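Local coordinates for protein carbon monoxide oxidation system transcription regulator CooA-1 (Carboxydothermus hydrogenoformans, PDB 6CPB) that senses carbon monoxide through a heme in the effector domain represented here and, in the full-length protein, probably regulates transcription by binding DNA, at residues Y36-E41 / R80-A85; R42-L47 / I91-I96; G51-Y56 / A67-G72; A71-C76 / S110-K115. One frame throughout, in Å; residues are numbered along the deposited sequence.

Contact 1: residues Y36-E41 / R80-A85; sequences YTPNTE and RAFIQA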
loop_
_atom_site.group_PDB
_atom_site.type_symbol
_atom_site.label_atom_id
_atom_site.label_comp_id
_atom_site.label_asym_id
_atom_site.label_seq_id
_atom_site.Cartn_x
_atom_site.Cartn_y
_atom_site.Cartn_z
ATOM N N TYR A 36 -18.066 3.688 -2.823
ATOM C CA TYR A 36 -17.939 2.250 -2.632
ATOM C C TYR A 36 -17.887 1.968 -1.140
ATOM O O TYR A 36 -17.611 2.866 -0.335
ATOM C CB TYR A 36 -16.673 1.674 -3.289
ATOM C CG TYR A 36 -16.591 1.889 -4.781
ATOM C CD1 TYR A 36 -17.439 1.212 -5.651
ATOM C CD2 TYR A 36 -15.667 2.773 -5.331
ATOM C CE1 TYR A 36 -17.368 1.414 -7.012
ATOM C CE2 TYR A 36 -15.594 2.975 -6.700
ATOM C CZ TYR A 36 -16.447 2.294 -7.529
ATOM O OH TYR A 36 -16.358 2.500 -8.893
ATOM N N THR A 37 -18.119 0.714 -0.777
ATOM C CA THR A 37 -18.122 0.281 0.614
ATOM C C THR A 37 -17.301 -0.983 0.738
ATOM O O THR A 37 -16.916 -1.597 -0.269
ATOM C CB THR A 37 -19.544 -0.008 1.116
ATOM O OG1 THR A 37 -20.052 -1.163 0.449
ATOM C CG2 THR A 37 -20.464 1.172 0.918
ATOM N N PRO A 38 -17.050 -1.438 1.969
ATOM C CA PRO A 38 -16.324 -2.700 2.133
ATOM C C PRO A 38 -17.008 -3.879 1.475
ATOM O O PRO A 38 -16.334 -4.852 1.121
ATOM C CB PRO A 38 -16.254 -2.857 3.656
ATOM C CG PRO A 38 -16.192 -1.440 4.139
ATOM C CD PRO A 38 -17.171 -0.717 3.251
ATOM N N ASN A 39 -18.318 -3.815 1.286
ATOM C CA ASN A 39 -19.077 -4.916 0.712
ATOM C C ASN A 39 -19.155 -4.871 -0.808
ATOM O O ASN A 39 -19.730 -5.787 -1.400
ATOM C CB ASN A 39 -20.513 -4.914 1.244
ATOM C CG ASN A 39 -20.642 -5.465 2.640
ATOM O OD1 ASN A 39 -19.691 -5.504 3.404
ATOM N ND2 ASN A 39 -21.857 -5.862 2.993
ATOM N N THR A 40 -18.646 -3.827 -1.453
ATOM C CA THR A 40 -18.682 -3.774 -2.912
ATOM C C THR A 40 -18.078 -5.055 -3.485
ATOM O O THR A 40 -16.917 -5.379 -3.228
ATOM C CB THR A 40 -17.920 -2.537 -3.393
ATOM O OG1 THR A 40 -18.622 -1.357 -2.969
ATOM C CG2 THR A 40 -17.767 -2.545 -4.925
ATOM N N GLU A 41 -18.880 -5.791 -4.252
ATOM C CA GLU A 41 -18.443 -7.108 -4.709
ATOM C C GLU A 41 -17.402 -7.005 -5.817
ATOM O O GLU A 41 -16.434 -7.774 -5.838
ATOM C CB GLU A 41 -19.640 -7.927 -5.182
ATOM C CG GLU A 41 -20.450 -8.543 -4.060
ATOM C CD GLU A 41 -21.431 -9.588 -4.562
ATOM O OE1 GLU A 41 -21.486 -9.810 -5.789
ATOM O OE2 GLU A 41 -22.142 -10.195 -3.734
ATOM N N ARG A 80 -11.634 -3.287 2.290
ATOM C CA ARG A 80 -12.310 -3.177 3.583
ATOM C C ARG A 80 -12.600 -1.732 3.987
ATOM O O ARG A 80 -12.776 -1.434 5.171
ATOM C CB ARG A 80 -11.571 -3.937 4.692
ATOM C CG ARG A 80 -11.402 -5.413 4.395
ATOM C CD ARG A 80 -10.810 -6.136 5.591
ATOM N NE ARG A 80 -10.007 -7.287 5.184
ATOM C CZ ARG A 80 -10.378 -8.563 5.254
ATOM N NH1 ARG A 80 -11.566 -8.910 5.730
ATOM N NH2 ARG A 80 -9.538 -9.505 4.844
ATOM N N ALA A 81 -12.724 -0.836 3.015
ATOM C CA ALA A 81 -12.860 0.587 3.283
ATOM C C ALA A 81 -14.103 1.166 2.618
ATOM O O ALA A 81 -14.588 0.662 1.599
ATOM C CB ALA A 81 -11.635 1.336 2.772
ATOM N N PHE A 82 -14.589 2.261 3.206
ATOM C CA PHE A 82 -15.595 3.118 2.610
ATOM C C PHE A 82 -14.903 4.267 1.898
ATOM O O PHE A 82 -13.838 4.725 2.315
ATOM C CB PHE A 82 -16.479 3.753 3.701
ATOM C CG PHE A 82 -17.361 2.789 4.464
ATOM C CD1 PHE A 82 -16.865 2.017 5.498
ATOM C CD2 PHE A 82 -18.707 2.689 4.160
ATOM C CE1 PHE A 82 -17.708 1.146 6.202
ATOM C CE2 PHE A 82 -19.532 1.826 4.845
ATOM C CZ PHE A 82 -19.036 1.065 5.872
ATOM N N ILE A 83 -15.539 4.756 0.840
ATOM C CA ILE A 83 -15.027 5.886 0.071
ATOM C C ILE A 83 -16.182 6.841 -0.190
ATOM O O ILE A 83 -17.215 6.428 -0.726
ATOM C CB ILE A 83 -14.362 5.449 -1.248
ATOM C CG1 ILE A 83 -13.182 4.490 -0.977
ATOM C CG2 ILE A 83 -13.826 6.666 -1.990
ATOM C CD1 ILE A 83 -13.452 3.093 -1.323
ATOM N N GLN A 84 -15.998 8.112 0.181
ATOM C CA GLN A 84 -17.024 9.146 0.084
ATOM C C GLN A 84 -16.503 10.378 -0.650
ATOM O O GLN A 84 -15.375 10.816 -0.433
ATOM C CB GLN A 84 -17.477 9.551 1.493
ATOM C CG GLN A 84 -18.474 10.699 1.516
ATOM C CD GLN A 84 -18.835 11.093 2.909
ATOM O OE1 GLN A 84 -17.956 11.294 3.748
ATOM N NE2 GLN A 84 -20.125 11.192 3.183
ATOM N N ALA A 85 -17.349 10.969 -1.491
ATOM C CA ALA A 85 -16.981 12.207 -2.171
ATOM C C ALA A 85 -17.017 13.385 -1.197
ATOM O O ALA A 85 -18.000 13.580 -0.478
ATOM C CB ALA A 85 -17.944 12.470 -3.323
HETATM O O HOH W 1 -14.467 -0.274 -1.090
HETATM O O HOH W 2 -13.566 -5.096 1.060
#

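Contact 2: residues R42-L47 / I91-I96; sequences RNLVFL and ILYTDI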
loop_
_atom_site.group_PDB
_atom_site.type_symbol
_atom_site.label_atom_id
_atom_site.label_comp_id
_atom_site.label_asym_id
_atom_site.label_seq_id
_atom_site.Cartn_x
_atom_site.Cartn_y
_atom_site.Cartn_z
ATOM N N ARG A 42 -17.592 -6.091 -6.761
ATOM C CA ARG A 42 -16.659 -5.985 -7.869
ATOM C C ARG A 42 -15.310 -5.492 -7.368
ATOM O O ARG A 42 -15.235 -4.533 -6.588
ATOM C CB ARG A 42 -17.223 -5.053 -8.938
ATOM C CG ARG A 42 -18.413 -5.650 -9.684
ATOM C CD ARG A 42 -18.157 -5.735 -11.170
ATOM N NE ARG A 42 -16.956 -6.512 -11.460
ATOM C CZ ARG A 42 -16.443 -6.677 -12.674
ATOM N NH1 ARG A 42 -15.344 -7.401 -12.829
ATOM N NH2 ARG A 42 -17.020 -6.119 -13.729
ATOM N N ASN A 43 -14.255 -6.153 -7.823
ATOM C CA ASN A 43 -12.878 -5.801 -7.487
ATOM C C ASN A 43 -12.384 -4.847 -8.568
ATOM O O ASN A 43 -12.126 -5.252 -9.708
ATOM C CB ASN A 43 -12.019 -7.057 -7.403
ATOM C CG ASN A 43 -10.684 -6.783 -6.775
ATOM O OD1 ASN A 43 -10.243 -5.638 -6.736
ATOM N ND2 ASN A 43 -10.037 -7.823 -6.258
ATOM N N LEU A 44 -12.305 -3.572 -8.220
ATOM C CA LEU A 44 -12.086 -2.507 -9.177
ATOM C C LEU A 44 -10.975 -1.590 -8.692
ATOM O O LEU A 44 -10.732 -1.452 -7.488
ATOM C CB LEU A 44 -13.353 -1.636 -9.306
ATOM C CG LEU A 44 -14.710 -2.272 -9.549
ATOM C CD1 LEU A 44 -15.763 -1.200 -9.290
ATOM C CD2 LEU A 44 -14.795 -2.811 -10.967
ATOM N N VAL A 45 -10.332 -0.933 -9.649
ATOM C CA VAL A 45 -9.382 0.141 -9.403
ATOM C C VAL A 45 -10.003 1.417 -9.935
ATOM O O VAL A 45 -10.561 1.419 -11.035
ATOM C CB VAL A 45 -8.050 -0.166 -10.106
ATOM C CG1 VAL A 45 -7.115 1.015 -10.051
ATOM C CG2 VAL A 45 -7.421 -1.403 -9.481
ATOM N N PHE A 46 -9.936 2.488 -9.156
ATOM C CA PHE A 46 -10.494 3.760 -9.585
ATOM C C PHE A 46 -9.511 4.893 -9.368
ATOM O O PHE A 46 -8.760 4.910 -8.392
ATOM C CB PHE A 46 -11.836 4.073 -8.912
ATOM C CG PHE A 46 -11.724 4.422 -7.457
ATOM C CD1 PHE A 46 -11.743 3.433 -6.494
ATOM C CD2 PHE A 46 -11.587 5.748 -7.057
ATOM C CE1 PHE A 46 -11.629 3.768 -5.138
ATOM C CE2 PHE A 46 -11.469 6.083 -5.727
ATOM C CZ PHE A 46 -11.494 5.100 -4.766
ATOM N N LEU A 47 -9.554 5.840 -10.299
ATOM C CA LEU A 47 -8.711 7.020 -10.341
ATOM C C LEU A 47 -9.609 8.245 -10.172
ATOM O O LEU A 47 -10.625 8.358 -10.857
ATOM C CB LEU A 47 -8.021 7.041 -11.722
ATOM C CG LEU A 47 -7.146 8.212 -12.124
ATOM C CD1 LEU A 47 -6.127 8.567 -11.037
ATOM C CD2 LEU A 47 -6.448 7.855 -13.430
ATOM N N ILE A 91 -14.732 9.935 -11.338
ATOM C CA ILE A 91 -13.732 8.875 -11.313
ATOM C C ILE A 91 -13.706 8.147 -12.648
ATOM O O ILE A 91 -14.678 8.135 -13.406
ATOM C CB ILE A 91 -13.932 7.856 -10.184
ATOM C CG1 ILE A 91 -15.107 6.921 -10.488
ATOM C CG2 ILE A 91 -14.060 8.563 -8.840
ATOM C CD1 ILE A 91 -15.356 5.866 -9.418
ATOM N N LEU A 92 -12.560 7.520 -12.905
ATOM C CA LEU A 92 -12.390 6.507 -13.940
ATOM C C LEU A 92 -12.132 5.188 -13.230
ATOM O O LEU A 92 -11.328 5.145 -12.298
ATOM C CB LEU A 92 -11.192 6.850 -14.836
ATOM C CG LEU A 92 -11.346 8.110 -15.682
ATOM C CD1 LEU A 92 -10.085 8.332 -16.501
ATOM C CD2 LEU A 92 -12.570 8.031 -16.597
ATOM N N TYR A 93 -12.788 4.107 -13.663
ATOM C CA TYR A 93 -12.584 2.818 -13.006
ATOM C C TYR A 93 -12.502 1.674 -14.008
ATOM O O TYR A 93 -13.056 1.738 -15.106
ATOM C CB TYR A 93 -13.669 2.518 -11.956
ATOM C CG TYR A 93 -15.070 2.375 -12.501
ATOM C CD1 TYR A 93 -15.879 3.480 -12.651
ATOM C CD2 TYR A 93 -15.591 1.136 -12.843
ATOM C CE1 TYR A 93 -17.161 3.368 -13.125
ATOM C CE2 TYR A 93 -16.885 1.011 -13.310
ATOM C CZ TYR A 93 -17.655 2.137 -13.461
ATOM O OH TYR A 93 -18.941 2.048 -13.930
ATOM N N THR A 94 -11.814 0.616 -13.593
ATOM C CA THR A 94 -11.726 -0.606 -14.385
ATOM C C THR A 94 -11.540 -1.785 -13.437
ATOM O O THR A 94 -11.193 -1.613 -12.279
ATOM C CB THR A 94 -10.600 -0.503 -15.427
ATOM O OG1 THR A 94 -10.744 -1.539 -16.402
ATOM C CG2 THR A 94 -9.218 -0.626 -14.810
ATOM N N ASP A 95 -11.790 -2.991 -13.933
ATOM C CA ASP A 95 -11.623 -4.166 -13.089
ATOM C C ASP A 95 -10.144 -4.438 -12.832
ATOM O O ASP A 95 -9.276 -4.099 -13.641
ATOM C CB ASP A 95 -12.256 -5.390 -13.742
ATOM C CG ASP A 95 -11.622 -5.722 -15.067
ATOM O OD1 ASP A 95 -12.003 -5.093 -16.074
ATOM O OD2 ASP A 95 -10.713 -6.581 -15.096
ATOM N N ILE A 96 -9.863 -5.084 -11.695
ATOM C CA ILE A 96 -8.481 -5.251 -11.242
ATOM C C ILE A 96 -7.632 -6.013 -12.260
ATOM O O ILE A 96 -6.469 -5.662 -12.487
ATOM C CB ILE A 96 -8.433 -5.886 -9.837
ATOM C CG1 ILE A 96 -7.005 -5.818 -9.286
ATOM C CG2 ILE A 96 -8.958 -7.327 -9.855
ATOM C CD1 ILE A 96 -6.872 -6.251 -7.849
#

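Contact 3: residues G51-Y56 / A67-G72; sequences GRVRVY and AILEAG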
loop_
_atom_site.group_PDB
_atom_site.type_symbol
_atom_site.label_atom_id
_atom_site.label_comp_id
_atom_site.label_asym_id
_atom_site.label_seq_id
_atom_site.Cartn_x
_atom_site.Cartn_y
_atom_site.Cartn_z
ATOM N N GLY A 51 -12.152 16.336 -8.373
ATOM C CA GLY A 51 -12.779 16.279 -7.069
ATOM C C GLY A 51 -11.850 15.745 -6.007
ATOM O O GLY A 51 -10.639 15.948 -6.065
ATOM N N ARG A 52 -12.421 15.109 -4.993
ATOM C CA ARG A 52 -11.676 14.766 -3.789
ATOM C C ARG A 52 -12.514 13.747 -3.040
ATOM O O ARG A 52 -13.731 13.928 -2.923
ATOM C CB ARG A 52 -11.474 16.024 -2.945
ATOM C CG ARG A 52 -10.601 15.824 -1.727
ATOM C CD ARG A 52 -10.227 17.165 -1.136
ATOM N NE ARG A 52 -11.405 17.802 -0.571
ATOM C CZ ARG A 52 -11.536 18.219 0.685
ATOM N NH1 ARG A 52 -10.541 18.106 1.555
ATOM N NH2 ARG A 52 -12.676 18.770 1.058
ATOM N N VAL A 53 -11.882 12.679 -2.552
ATOM C CA VAL A 53 -12.612 11.630 -1.854
ATOM C C VAL A 53 -11.939 11.301 -0.528
ATOM O O VAL A 53 -10.731 11.477 -0.349
ATOM C CB VAL A 53 -12.803 10.352 -2.697
ATOM C CG1 VAL A 53 -13.467 10.669 -4.031
ATOM C CG2 VAL A 53 -11.503 9.650 -2.916
ATOM N N ARG A 54 -12.751 10.799 0.396
ATOM C CA ARG A 54 -12.307 10.397 1.717
ATOM C C ARG A 54 -12.419 8.889 1.825
ATOM O O ARG A 54 -13.484 8.328 1.564
ATOM C CB ARG A 54 -13.185 11.080 2.772
ATOM C CG ARG A 54 -12.728 10.874 4.202
ATOM C CD ARG A 54 -13.548 11.691 5.183
ATOM N NE ARG A 54 -14.939 11.248 5.255
ATOM C CZ ARG A 54 -15.442 10.447 6.193
ATOM N NH1 ARG A 54 -14.690 9.969 7.174
ATOM N NH2 ARG A 54 -16.726 10.128 6.157
ATOM N N VAL A 55 -11.336 8.254 2.252
ATOM C CA VAL A 55 -11.302 6.827 2.538
ATOM C C VAL A 55 -11.415 6.683 4.047
ATOM O O VAL A 55 -10.687 7.352 4.787
ATOM C CB VAL A 55 -9.997 6.190 2.031
ATOM C CG1 VAL A 55 -10.001 4.704 2.286
ATOM C CG2 VAL A 55 -9.801 6.475 0.548
ATOM N N TYR A 56 -12.327 5.832 4.511
ATOM C CA TYR A 56 -12.561 5.737 5.945
ATOM C C TYR A 56 -13.047 4.350 6.337
ATOM O O TYR A 56 -13.463 3.535 5.501
ATOM C CB TYR A 56 -13.555 6.813 6.412
ATOM C CG TYR A 56 -14.964 6.695 5.885
ATOM C CD1 TYR A 56 -15.302 7.184 4.633
ATOM C CD2 TYR A 56 -15.967 6.133 6.652
ATOM C CE1 TYR A 56 -16.591 7.108 4.159
ATOM C CE2 TYR A 56 -17.276 6.052 6.181
ATOM C CZ TYR A 56 -17.581 6.542 4.936
ATOM O OH TYR A 56 -18.870 6.456 4.439
ATOM N N ALA A 67 -7.572 8.374 4.845
ATOM C CA ALA A 67 -6.826 9.253 3.959
ATOM C C ALA A 67 -7.822 10.078 3.169
ATOM O O ALA A 67 -8.974 9.685 2.998
ATOM C CB ALA A 67 -5.920 8.487 2.984
ATOM N N ILE A 68 -7.348 11.214 2.673
ATOM C CA ILE A 68 -8.067 12.040 1.714
ATOM C C ILE A 68 -7.293 11.974 0.408
ATOM O O ILE A 68 -6.085 12.254 0.377
ATOM C CB ILE A 68 -8.226 13.482 2.221
ATOM C CG1 ILE A 68 -9.137 13.500 3.449
ATOM C CG2 ILE A 68 -8.808 14.360 1.111
ATOM C CD1 ILE A 68 -9.203 14.835 4.143
ATOM N N LEU A 69 -7.977 11.538 -0.649
ATOM C CA LEU A 69 -7.380 11.371 -1.966
ATOM C C LEU A 69 -7.786 12.525 -2.858
ATOM O O LEU A 69 -8.967 12.887 -2.927
ATOM C CB LEU A 69 -7.830 10.065 -2.604
ATOM C CG LEU A 69 -7.611 8.817 -1.759
ATOM C CD1 LEU A 69 -8.013 7.605 -2.546
ATOM C CD2 LEU A 69 -6.164 8.696 -1.275
ATOM N N GLU A 70 -6.804 13.096 -3.530
ATOM C CA GLU A 70 -6.996 14.246 -4.391
ATOM C C GLU A 70 -7.136 13.796 -5.840
ATOM O O GLU A 70 -6.894 12.634 -6.197
ATOM C CB GLU A 70 -5.806 15.200 -4.268
ATOM C CG GLU A 70 -5.456 15.589 -2.844
ATOM C CD GLU A 70 -6.496 16.500 -2.198
ATOM O OE1 GLU A 70 -7.257 17.170 -2.931
ATOM O OE2 GLU A 70 -6.559 16.555 -0.945
ATOM N N ALA A 71 -7.513 14.740 -6.695
ATOM C CA ALA A 71 -7.522 14.464 -8.123
ATOM C C ALA A 71 -6.128 14.018 -8.549
ATOM O O ALA A 71 -5.131 14.648 -8.199
ATOM C CB ALA A 71 -7.955 15.716 -8.886
ATOM N N GLY A 72 -6.069 12.899 -9.279
ATOM C CA GLY A 72 -4.819 12.285 -9.671
ATOM C C GLY A 72 -4.355 11.172 -8.767
ATOM O O GLY A 72 -3.285 10.614 -9.014
HETATM O O HOH W 3 -8.365 17.293 -5.490
HETATM O O HOH W 4 -7.908 17.854 1.422
#

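Contact 4: residues A71-C76 / S110-K115; sequences AGDIFC and SLNMVK. With SO4 (sulfate ion), chain D.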
loop_
_atom_site.group_PDB
_atom_site.type_symbol
_atom_site.label_atom_id
_atom_site.label_comp_id
_atom_site.label_asym_id
_atom_site.label_seq_id
_atom_site.Cartn_x
_atom_site.Cartn_y
_atom_site.Cartn_z
ATOM N N ALA A 71 -7.513 14.740 -6.695
ATOM C CA ALA A 71 -7.522 14.464 -8.123
ATOM C C ALA A 71 -6.128 14.018 -8.549
ATOM O O ALA A 71 -5.131 14.648 -8.199
ATOM C CB ALA A 71 -7.955 15.716 -8.886
ATOM N N GLY A 72 -6.069 12.899 -9.279
ATOM C CA GLY A 72 -4.819 12.285 -9.671
ATOM C C GLY A 72 -4.355 11.172 -8.767
ATOM O O GLY A 72 -3.285 10.614 -9.014
ATOM N N ASP A 73 -5.126 10.826 -7.741
ATOM C CA ASP A 73 -4.837 9.679 -6.889
ATOM C C ASP A 73 -5.710 8.486 -7.266
ATOM O O ASP A 73 -6.845 8.634 -7.732
ATOM C CB ASP A 73 -5.082 9.993 -5.407
ATOM C CG ASP A 73 -4.005 10.859 -4.782
ATOM O OD1 ASP A 73 -2.829 10.768 -5.174
ATOM O OD2 ASP A 73 -4.345 11.605 -3.825
ATOM N N ILE A 74 -5.167 7.292 -7.035
ATOM C CA ILE A 74 -5.796 6.030 -7.412
ATOM C C ILE A 74 -5.945 5.134 -6.185
ATOM O O ILE A 74 -5.129 5.175 -5.262
ATOM C CB ILE A 74 -4.936 5.365 -8.524
ATOM C CG1 ILE A 74 -5.725 4.336 -9.339
ATOM C CG2 ILE A 74 -3.678 4.752 -7.972
ATOM C CD1 ILE A 74 -5.011 3.921 -10.612
ATOM N N PHE A 75 -6.995 4.320 -6.180
ATOM C CA PHE A 75 -7.266 3.389 -5.080
ATOM C C PHE A 75 -8.104 2.236 -5.646
ATOM O O PHE A 75 -8.186 2.061 -6.865
ATOM C CB PHE A 75 -7.851 4.156 -3.879
ATOM C CG PHE A 75 -8.017 3.330 -2.610
ATOM C CD1 PHE A 75 -7.010 2.498 -2.135
ATOM C CD2 PHE A 75 -9.203 3.398 -1.903
ATOM C CE1 PHE A 75 -7.202 1.737 -0.993
ATOM C CE2 PHE A 75 -9.389 2.659 -0.758
ATOM C CZ PHE A 75 -8.383 1.834 -0.297
ATOM N N CYS A 76 -8.705 1.424 -4.775
ATOM C CA CYS A 76 -9.354 0.214 -5.235
ATOM C C CYS A 76 -10.362 -0.250 -4.196
ATOM O O CYS A 76 -10.306 0.133 -3.021
ATOM C CB CYS A 76 -8.317 -0.877 -5.474
ATOM S SG CYS A 76 -7.230 -1.154 -4.047
ATOM N N SER A 110 0.734 2.446 -11.193
ATOM C CA SER A 110 1.051 1.663 -10.013
ATOM C C SER A 110 1.894 2.441 -9.019
ATOM O O SER A 110 1.856 2.135 -7.824
ATOM C CB SER A 110 1.779 0.390 -10.418
ATOM O OG SER A 110 3.120 0.641 -10.857
ATOM N N LEU A 111 2.667 3.426 -9.466
ATOM C CA LEU A 111 3.485 4.176 -8.523
ATOM C C LEU A 111 2.635 5.072 -7.639
ATOM O O LEU A 111 2.917 5.229 -6.446
ATOM C CB LEU A 111 4.551 4.981 -9.254
ATOM C CG LEU A 111 5.712 4.143 -9.812
ATOM C CD1 LEU A 111 6.722 5.019 -10.521
ATOM C CD2 LEU A 111 6.407 3.339 -8.721
ATOM N N ASN A 112 1.586 5.653 -8.196
ATOM C CA ASN A 112 0.673 6.387 -7.345
ATOM C C ASN A 112 -0.055 5.441 -6.404
ATOM O O ASN A 112 -0.283 5.773 -5.232
ATOM C CB ASN A 112 -0.309 7.201 -8.185
ATOM C CG ASN A 112 -1.262 7.988 -7.332
ATOM O OD1 ASN A 112 -2.372 7.550 -7.060
ATOM N ND2 ASN A 112 -0.823 9.151 -6.880
ATOM N N MET A 113 -0.413 4.251 -6.883
ATOM C CA MET A 113 -1.102 3.292 -6.036
ATOM C C MET A 113 -0.245 2.892 -4.843
ATOM O O MET A 113 -0.752 2.749 -3.723
ATOM C CB MET A 113 -1.492 2.071 -6.860
ATOM C CG MET A 113 -2.294 1.071 -6.076
ATOM S SD MET A 113 -2.926 -0.245 -7.084
ATOM C CE MET A 113 -4.323 0.575 -7.865
ATOM N N VAL A 114 1.053 2.683 -5.065
ATOM C CA VAL A 114 1.968 2.381 -3.969
ATOM C C VAL A 114 1.980 3.514 -2.956
ATOM O O VAL A 114 1.943 3.283 -1.743
ATOM C CB VAL A 114 3.382 2.098 -4.521
ATOM C CG1 VAL A 114 4.423 2.133 -3.412
ATOM C CG2 VAL A 114 3.423 0.761 -5.251
ATOM N N LYS A 115 2.048 4.754 -3.434
ATOM C CA LYS A 115 2.073 5.909 -2.539
ATOM C C LYS A 115 0.801 5.968 -1.689
ATOM O O LYS A 115 0.862 6.155 -0.462
ATOM C CB LYS A 115 2.259 7.174 -3.389
ATOM C CG LYS A 115 2.448 8.466 -2.624
ATOM C CD LYS A 115 1.152 9.130 -2.224
ATOM C CE LYS A 115 0.286 9.522 -3.401
ATOM N NZ LYS A 115 -0.863 10.360 -2.945
HETATM S S SO4 D . 1.923 12.876 -5.070
HETATM O O1 SO4 D . 2.120 13.635 -6.304
HETATM O O2 SO4 D . 2.839 11.737 -5.055
HETATM O O3 SO4 D . 2.194 13.735 -3.921
HETATM O O4 SO4 D . 0.539 12.408 -5.016
HETATM O O HOH W 5 -4.007 2.957 -3.961
#

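Contact 1: residues Y36-E41 / R80-A85
The end of strand 34-36 meets the start of strand 82-85 in one antiparallel hydrogen-bonded pair, Tyr36 with Ile83, closed by Ile83 N to Tyr36 O at 3.0 Å. The donor sits above the carbonyl plane of Tyr36, not on a lone pair, and the N-H...O angle is 155°. Beyond it the chain turns away in a type I turn from Thr37 to Thr40. Pro38 CD stands over the middle of the Phe82 ring, 3.4 Å from its centroid, in a CH-pi contact. Thr37 CG2 reaches the same ring obliquely, 4.0 Å from Phe82 CD2. Inside the turn, Thr37 OG1 accepts from Asn39 N, an ST turn, while Thr40 OG1 takes the N-H of Thr37 almost straight. Two waters link the backbones beyond the strand pair. One donates to both Thr37 O and Ala81 O; the other joins Pro38 O to Arg80 N. Arg80 is a heme-binding residue, though no heme is bound here. Pro38 has no N-H to offer Ala81 O, so water takes over where strand pairing stops.

Contact 2: residues R42-L47 / I91-I96
Thr94 O is held by one strong backbone bond, from Val45 N at 2.8 Å, nearly along its C=O axis, with Leu44 CA adding a CA-H...O contact. This is the antiparallel pairing of strands 44-50 and 89-95, neighbours in a sheet of the cyclic nucleotide-binding fold. Thr94 N returns a bond to Val45 O. The next hydrogen-bonded pair, Leu47 with Leu92, is also bonded in both directions. The Phe46 and Tyr93 side chains share one face of the sheet, and both CG atoms take the crowded position between backbone N and carbonyl carbon. They meet through their CB atoms, 3.9 Å from Phe46 CB to Tyr93 CB. Ile91 adds its CD1, 4.0 Å from Phe46 CB. Val45, Leu47, Leu92 and Thr94 lie on the other face. At the far end Ile96 N donates to Asn43 O at 3.0 Å, carrying the pairing into the first residue of helix 96-105. Asp95 is the N-cap of that helix, and its OD2 takes the N-H of Asn98. The Arg42 guanidinium lies alongside Asp95, with Arg42 NH1 5.2 Å from Asp95 OD1, too far for a salt bridge. Asn43 also touches His78, an axial ligand of the heme iron when heme is bound. The Asn43 side chain crosses that of Ile96 obliquely, with Asn43 CG 3.6 Å from Ile96 CG2.

Contact 3: residues G51-Y56 / A67-G72
Strands 52-59 and 62-70 form a beta hairpin, and its two faces differ. The tight face carries Val53, Val55, Ala67 and Leu69. Leu69 sits against both valines: its CB is 3.7 Å from Val53 CG2, and its CD1 is 3.7 Å from Val55 CG2. Helix 108-135 covers this face through Val116 and Leu120. Four backbone bonds join the strands. Val53 and Leu69 exchange two bonds, and Leu69 N to Val53 O, at 2.8 Å, runs nearly along the C=O axis. Val55 and Ala67 do the same, but Ala67 N to Val55 O is longer at 3.3 Å. The polar face is looser. Arg52 extends with CG anti to the backbone N and bends at chi3 (68°). Arg52 CG rests 3.7 Å from Ile68 CG2, and Arg52 CD 3.5 Å from Glu70 OE1. The Arg52 and Glu70 side chains run side by side, but their charged atoms do not touch; one water accepts from Arg52 NH1 and donates to Glu70 OE2. Arg52 NE pairs with Glu87. An alanine here would remove the Glu87 salt bridge, the water link to Glu70 and the contact with Ile68, and would probably loosen this end of the hairpin. A second water joins Gly51 O, Glu70 OE1 and Ala71 N. Backbone bonds and apolar packing thus hold the hairpin; on the other face the Arg52 charge meets Glu87 directly and Glu70 through water.

Contact 4: residues A71-C76 / S110-K115
The amide of Asn112 and the carboxylate of Asp73 lie nearly coplanar, 21° apart: Asn112 ND2 donates to the anti lone pair of Asp73 OD1 at 3.1 Å, almost straight and in the amide plane. Lys115 NZ comes to Asp73 OD1 from above the carboxylate plane, a salt bridge of 3.0 Å. A water in the plane of the Phe75 ring, at its edge, donates to Ile74 O and Met113 O. Asn112 OD1 accepts from Ile74 N at 2.8 Å, in its carbonyl plane though bent at the hydrogen (137°). Asn112 CG stands anti to the backbone N, which carries the amide from helix 108-135 to the strand. Asn112 ND2 also bonds Thr6, and Asp73 OD2 takes the N-H of Glu70. A leucine at Asn112 would remove the amide bonds to Asp73, Ile74 and Thr6, and would probably weaken the hold of the strand on the helix. Next to the polar group, Ile74 CG2 packs 3.6 Å from Met113 CB. The same helix meets the second subunit, where Val114 packs on its counterpart, so this contact joins the beta domain to the dimer helix. Lys115 NZ also gives a weak bond to O4 of a sulfate, 3.2 Å away, probably from the crystallisation liquor. With a lysine and an amide on one oxygen, the buried Asp73 would be expected to stay ionised.

In the fold
The four contacts tie two antiparallel sheets and the long helix together. Contacts 1 and 3 share one sheet, where Phe82 N meets Tyr56 O at 2.9 Å. Contacts 2 and 4 share the other, through Phe75 N and Phe46 O, also 2.9 Å apart. Tyr36 bridges the sheets: its OH is 3.6 Å from Ile91 CD1, linking contact 1 to contact 2. Phe75 does so for contacts 3 and 4, its CB 3.7 Å from Leu69 CD1. No heme is bound to this chain, but heme-binding residues lie near all four: Arg80 in contact 1; side chain to side chain, Asn43 about 3 Å from His78, and Val55 and Phe75 about 6 and 3 Å from Thr79.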